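Local coordinates for protein pks18 (Mycobacterium tuberculosis, PDB 1TED) that probably extends medium- and long-chain acyl-CoA starters with malonyl-CoA units to make tri- and tetraketide alpha-pyrones, at residues H107-H112 and P149-A154; L198-E203 and C228-I233. One frame throughout, in Å; residues are numbered along the deposited sequence.

Interaction 1. Residues H107-H112 and P149-A154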
loop_
_atom_site.group_PDB
_atom_site.type_symbol
_atom_site.label_atom_id
_atom_site.label_comp_id
_atom_site.label_asym_id
_atom_site.label_seq_id
_atom_site.Cartn_x
_atom_site.Cartn_y
_atom_site.Cartn_z
ATOM N N HIS A 107 -7.591 -6.934 -14.966
ATOM C CA HIS A 107 -8.528 -8.040 -14.799
ATOM C C HIS A 107 -7.713 -9.291 -15.116
ATOM O O HIS A 107 -7.846 -10.323 -14.456
ATOM C CB HIS A 107 -9.721 -7.922 -15.763
ATOM C CG HIS A 107 -10.835 -7.067 -15.240
ATOM N ND1 HIS A 107 -11.530 -7.374 -14.088
ATOM C CD2 HIS A 107 -11.358 -5.903 -15.694
ATOM C CE1 HIS A 107 -12.430 -6.435 -13.853
ATOM N NE2 HIS A 107 -12.346 -5.530 -14.813
ATOM N N LEU A 108 -6.851 -9.199 -16.121
ATOM C CA LEU A 108 -6.018 -10.347 -16.453
ATOM C C LEU A 108 -5.144 -10.670 -15.248
ATOM O O LEU A 108 -4.903 -11.839 -14.938
ATOM C CB LEU A 108 -5.134 -10.058 -17.666
ATOM C CG LEU A 108 -5.449 -10.847 -18.942
ATOM C CD1 LEU A 108 -4.316 -10.635 -19.944
ATOM C CD2 LEU A 108 -5.603 -12.337 -18.634
ATOM N N PHE A 109 -4.676 -9.629 -14.565
ATOM C CA PHE A 109 -3.840 -9.810 -13.384
ATOM C C PHE A 109 -4.637 -10.550 -12.316
ATOM O O PHE A 109 -4.190 -11.559 -11.770
ATOM C CB PHE A 109 -3.384 -8.449 -12.836
ATOM C CG PHE A 109 -2.784 -8.517 -11.451
ATOM C CD1 PHE A 109 -1.427 -8.769 -11.271
ATOM C CD2 PHE A 109 -3.590 -8.364 -10.319
ATOM C CE1 PHE A 109 -0.881 -8.866 -9.986
ATOM C CE2 PHE A 109 -3.056 -8.460 -9.040
ATOM C CZ PHE A 109 -1.700 -8.711 -8.871
ATOM N N TYR A 110 -5.830 -10.047 -12.024
ATOM C CA TYR A 110 -6.659 -10.661 -11.000
ATOM C C TYR A 110 -6.926 -12.122 -11.302
ATOM O O TYR A 110 -6.744 -12.982 -10.448
ATOM C CB TYR A 110 -7.989 -9.917 -10.875
ATOM C CG TYR A 110 -8.842 -10.388 -9.716
ATOM C CD1 TYR A 110 -8.570 -9.975 -8.411
ATOM C CD2 TYR A 110 -9.923 -11.246 -9.925
ATOM C CE1 TYR A 110 -9.357 -10.399 -7.341
ATOM C CE2 TYR A 110 -10.718 -11.678 -8.859
ATOM C CZ TYR A 110 -10.427 -11.248 -7.575
ATOM O OH TYR A 110 -11.199 -11.677 -6.530
ATOM N N GLU A 111 -7.356 -12.396 -12.529
ATOM C CA GLU A 111 -7.677 -13.757 -12.951
ATOM C C GLU A 111 -6.562 -14.765 -12.663
ATOM O O GLU A 111 -6.831 -15.864 -12.181
ATOM C CB GLU A 111 -8.014 -13.766 -14.443
ATOM C CG GLU A 111 -8.481 -15.101 -14.986
ATOM C CD GLU A 111 -8.647 -15.075 -16.496
ATOM O OE1 GLU A 111 -9.142 -14.049 -17.019
ATOM O OE2 GLU A 111 -8.288 -16.076 -17.156
ATOM N N HIS A 112 -5.315 -14.397 -12.948
ATOM C CA HIS A 112 -4.192 -15.309 -12.702
ATOM C C HIS A 112 -3.552 -15.169 -11.328
ATOM O O HIS A 112 -2.993 -16.133 -10.806
ATOM C CB HIS A 112 -3.097 -15.147 -13.768
ATOM C CG HIS A 112 -3.483 -15.668 -15.114
ATOM N ND1 HIS A 112 -4.099 -14.888 -16.068
ATOM C CD2 HIS A 112 -3.367 -16.903 -15.658
ATOM C CE1 HIS A 112 -4.347 -15.617 -17.141
ATOM N NE2 HIS A 112 -3.912 -16.844 -16.918
ATOM N N PRO A 149 -12.089 -5.105 -5.348
ATOM C CA PRO A 149 -11.712 -6.062 -4.305
ATOM C C PRO A 149 -10.524 -6.794 -4.943
ATOM O O PRO A 149 -10.660 -7.380 -6.020
ATOM C CB PRO A 149 -12.951 -6.944 -4.180
ATOM C CG PRO A 149 -14.064 -6.000 -4.497
ATOM C CD PRO A 149 -13.521 -5.230 -5.684
ATOM N N GLY A 150 -9.359 -6.717 -4.306
ATOM C CA GLY A 150 -8.174 -7.340 -4.859
ATOM C C GLY A 150 -7.878 -8.770 -4.462
ATOM O O GLY A 150 -8.748 -9.527 -4.014
ATOM N N VAL A 151 -6.619 -9.138 -4.636
ATOM C CA VAL A 151 -6.152 -10.470 -4.314
ATOM C C VAL A 151 -6.235 -10.739 -2.818
ATOM O O VAL A 151 -6.488 -11.870 -2.411
ATOM C CB VAL A 151 -4.712 -10.651 -4.823
ATOM C CG1 VAL A 151 -4.167 -12.004 -4.436
ATOM C CG2 VAL A 151 -4.703 -10.487 -6.333
ATOM N N ASP A 152 -6.048 -9.701 -2.000
ATOM C CA ASP A 152 -6.121 -9.860 -0.542
ATOM C C ASP A 152 -7.500 -10.349 -0.075
ATOM O O ASP A 152 -7.597 -11.272 0.741
ATOM C CB ASP A 152 -5.748 -8.550 0.173
ATOM C CG ASP A 152 -6.755 -7.433 -0.056
ATOM O OD1 ASP A 152 -7.075 -7.117 -1.226
ATOM O OD2 ASP A 152 -7.217 -6.852 0.952
ATOM N N VAL A 153 -8.563 -9.743 -0.593
ATOM C CA VAL A 153 -9.909 -10.162 -0.217
ATOM C C VAL A 153 -10.143 -11.647 -0.557
ATOM O O VAL A 153 -10.666 -12.403 0.264
ATOM C CB VAL A 153 -10.986 -9.300 -0.922
ATOM C CG1 VAL A 153 -12.354 -9.893 -0.703
ATOM C CG2 VAL A 153 -10.950 -7.879 -0.378
ATOM N N ALA A 154 -9.742 -12.061 -1.757
ATOM C CA ALA A 154 -9.913 -13.447 -2.195
ATOM C C ALA A 154 -9.148 -14.459 -1.337
ATOM O O ALA A 154 -9.594 -15.589 -1.170
ATOM C CB ALA A 154 -9.504 -13.589 -3.670
HETATM O O HOH W 1 -11.302 -10.308 -4.477
#
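Y110, in the first half of helix 102-125, meets the turn that starts helix 151-159, and its CA comes within 6.7 Å of the CA of V151. The contact belongs to the N-terminal half of the thiolase fold, where these two helices lie next to each other on one side of the main sheet. Y110 supplies the largest single share of the buried area. With CG anti to the backbone N (chi1 -173°), the ring reaches across the gap and presents one edge to the backbone of G150 and V151. CE1 of Y110 stands 3.5 Å from O of G150, which lies at this edge near the ring plane, so a weakly positive aromatic C-H probably faces an electron-rich carbonyl oxygen. O of P149 stands obliquely near the same CE1, also at 3.5 Å. G150, whose bare peptide lies beside the ring edge, is at the N-cap position. F109 makes the apolar half of the contact: its CE2 lies 3.8 Å from CG2 of V151, the two side chains crossing at about a right angle. V151, compact and branched, also packs on A113 and A117 of the longer helix. F109 continues toward T142 and L204, about 9 Å from a bound myristic acid. P149 also packs on I264 of the second subunit. The CB of A154 points toward helix 102-125 and lies 3.8 Å from OH of Y110; that hydroxyl is a short 2.5 Å from a water, with the proton between them unassigned, and the water donates to O of G150 at 2.7 Å.

Interaction 2. Residues L198-E203 and C228-I233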
loop_
_atom_site.group_PDB
_atom_site.type_symbol
_atom_site.label_atom_id
_atom_site.label_comp_id
_atom_site.label_asym_id
_atom_site.label_seq_id
_atom_site.Cartn_x
_atom_site.Cartn_y
_atom_site.Cartn_z
ATOM N N LEU A 198 0.240 -12.839 7.895
ATOM C CA LEU A 198 0.472 -13.489 6.616
ATOM C C LEU A 198 0.905 -12.417 5.621
ATOM O O LEU A 198 0.203 -11.414 5.433
ATOM C CB LEU A 198 -0.810 -14.177 6.116
ATOM C CG LEU A 198 -0.765 -14.783 4.702
ATOM C CD1 LEU A 198 0.178 -15.975 4.672
ATOM C CD2 LEU A 198 -2.153 -15.234 4.279
ATOM N N VAL A 199 2.072 -12.621 5.012
ATOM C CA VAL A 199 2.605 -11.691 4.020
ATOM C C VAL A 199 2.596 -12.363 2.652
ATOM O O VAL A 199 3.064 -13.491 2.494
ATOM C CB VAL A 199 4.046 -11.242 4.378
ATOM C CG1 VAL A 199 4.600 -10.336 3.289
ATOM C CG2 VAL A 199 4.024 -10.485 5.676
ATOM N N VAL A 200 2.058 -11.666 1.660
ATOM C CA VAL A 200 1.963 -12.228 0.327
ATOM C C VAL A 200 2.440 -11.248 -0.737
ATOM O O VAL A 200 1.931 -10.132 -0.848
ATOM C CB VAL A 200 0.491 -12.667 0.025
ATOM C CG1 VAL A 200 0.379 -13.255 -1.362
ATOM C CG2 VAL A 200 0.031 -13.693 1.050
ATOM N N CYS A 201 3.446 -11.670 -1.496
ATOM C CA CYS A 201 3.983 -10.865 -2.578
ATOM C C CYS A 201 3.625 -11.625 -3.853
ATOM O O CYS A 201 3.948 -12.801 -3.997
ATOM C CB CYS A 201 5.496 -10.715 -2.428
ATOM S SG CYS A 201 6.016 -9.959 -0.861
ATOM N N ILE A 202 2.932 -10.956 -4.762
ATOM C CA ILE A 202 2.498 -11.580 -6.005
ATOM C C ILE A 202 2.864 -10.651 -7.151
ATOM O O ILE A 202 2.475 -9.483 -7.175
ATOM C CB ILE A 202 0.962 -11.828 -5.984
ATOM C CG1 ILE A 202 0.476 -12.310 -7.352
ATOM C CG2 ILE A 202 0.238 -10.561 -5.558
ATOM C CD1 ILE A 202 0.737 -13.779 -7.623
ATOM N N GLU A 203 3.617 -11.165 -8.108
ATOM C CA GLU A 203 4.038 -10.320 -9.200
ATOM C C GLU A 203 3.789 -10.992 -10.540
ATOM O O GLU A 203 4.302 -12.082 -10.818
ATOM C CB GLU A 203 5.515 -9.969 -9.006
ATOM C CG GLU A 203 5.848 -8.491 -9.175
ATOM C CD GLU A 203 5.256 -7.577 -8.099
ATOM O OE1 GLU A 203 5.683 -7.663 -6.925
ATOM O OE2 GLU A 203 4.373 -6.763 -8.434
ATOM N N CYS A 228 5.267 -15.762 -7.044
ATOM C CA CYS A 228 4.532 -15.486 -5.822
ATOM C C CYS A 228 5.273 -16.073 -4.631
ATOM O O CYS A 228 5.956 -17.090 -4.748
ATOM C CB CYS A 228 3.125 -16.086 -5.907
ATOM S SG CYS A 228 2.074 -15.712 -4.485
ATOM N N ALA A 229 5.145 -15.418 -3.487
ATOM C CA ALA A 229 5.790 -15.891 -2.277
ATOM C C ALA A 229 5.001 -15.392 -1.079
ATOM O O ALA A 229 4.385 -14.328 -1.126
ATOM C CB ALA A 229 7.238 -15.397 -2.202
ATOM N N ALA A 230 5.029 -16.169 -0.005
ATOM C CA ALA A 230 4.302 -15.810 1.194
ATOM C C ALA A 230 5.122 -16.139 2.434
ATOM O O ALA A 230 5.932 -17.062 2.425
ATOM C CB ALA A 230 2.955 -16.556 1.231
ATOM N N LEU A 231 4.910 -15.365 3.493
ATOM C CA LEU A 231 5.609 -15.580 4.756
ATOM C C LEU A 231 4.570 -15.581 5.869
ATOM O O LEU A 231 3.574 -14.869 5.788
ATOM C CB LEU A 231 6.597 -14.444 5.037
ATOM C CG LEU A 231 7.657 -14.095 4.002
ATOM C CD1 LEU A 231 8.355 -12.817 4.447
ATOM C CD2 LEU A 231 8.651 -15.240 3.857
ATOM N N VAL A 232 4.794 -16.392 6.893
ATOM C CA VAL A 232 3.900 -16.418 8.039
ATOM C C VAL A 232 4.779 -15.957 9.193
ATOM O O VAL A 232 5.758 -16.611 9.532
ATOM C CB VAL A 232 3.341 -17.832 8.327
ATOM C CG1 VAL A 232 2.441 -17.793 9.566
ATOM C CG2 VAL A 232 2.554 -18.332 7.125
ATOM N N ILE A 233 4.424 -14.817 9.774
ATOM C CA ILE A 233 5.188 -14.214 10.861
ATOM C C ILE A 233 4.530 -14.376 12.230
ATOM O O ILE A 233 3.303 -14.371 12.356
ATOM C CB ILE A 233 5.385 -12.696 10.592
ATOM C CG1 ILE A 233 5.757 -12.472 9.124
ATOM C CG2 ILE A 233 6.442 -12.122 11.510
ATOM C CD1 ILE A 233 6.974 -13.257 8.646
#
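Strands 196-204 and 226-236 are antiparallel neighbours in the large mixed sheet, and V199 with L231 and C201 with A229 are their two hydrogen-bonded pairs here. The segment axes approach to 4.6 Å and run nearly antiparallel. N of V199 reaches O of L231 at 2.8 Å in an almost straight bond, 176° at the hydrogen. The return bond, from N of L231 to O of V199, is more bent at 154° and arrives in the carbonyl plane on a lone pair. C201 and A229 repeat the reciprocal pattern, N of each bonding to O of the other. In this thiolase-fold sheet the alternate residues L198, V200 and I202 turn their backbone bonds to the other neighbour, the parallel strand 135-142. Their side chains share a face with C228, A230 and V232, and helix 102-125 packs there on V200, I202 and C228. I202 has CG1 anti to the backbone N (chi1 172°), and its CD1 bends over C228 to lie 3.7 Å from CB. At the other end CD1 of L198 meets CG2 of V232. Between them A230 suits a tight site: its CA donates a C-H contact of 2.9 Å to O of V199, and its CB is 3.3 Å from the same oxygen. The opposite face carries V199, C201, A229 and L231, covered by helices 177-191 and 349-361; I233 joins them beneath helix 177-191 through its contact with V199. Small C201 and A229 admit S349, V350 and I353, and the C201 side chain is about 10 Å from that of C175, the probable nucleophile. CB of V199 rests 4.1 Å from CB of L231, while CG2 of V199 reaches CG1 of I233 at 4.3 Å.

How the interactions relate
Followed from the N terminus, the chain enters helix 102-125, crosses strand 135-142 and returns at 149-154, where interaction 1 closes a loop of 36 intervening residues. It then passes strand 166-171, the probable nucleophile C175 and helix 177-191 before entering strand 196-204. Interaction 2 closes the second loop, of 24 residues, which includes helix 215-223 and the probable substrate-binding H221. The loops follow in series, neither nesting nor crossing. Interaction 1 joins helix to helix outside the sheet, whereas interaction 2 joins strands within it. Their centres lie 15 Å apart, yet they touch where CZ of F109 packs 4.3 Å from CG2 of I202.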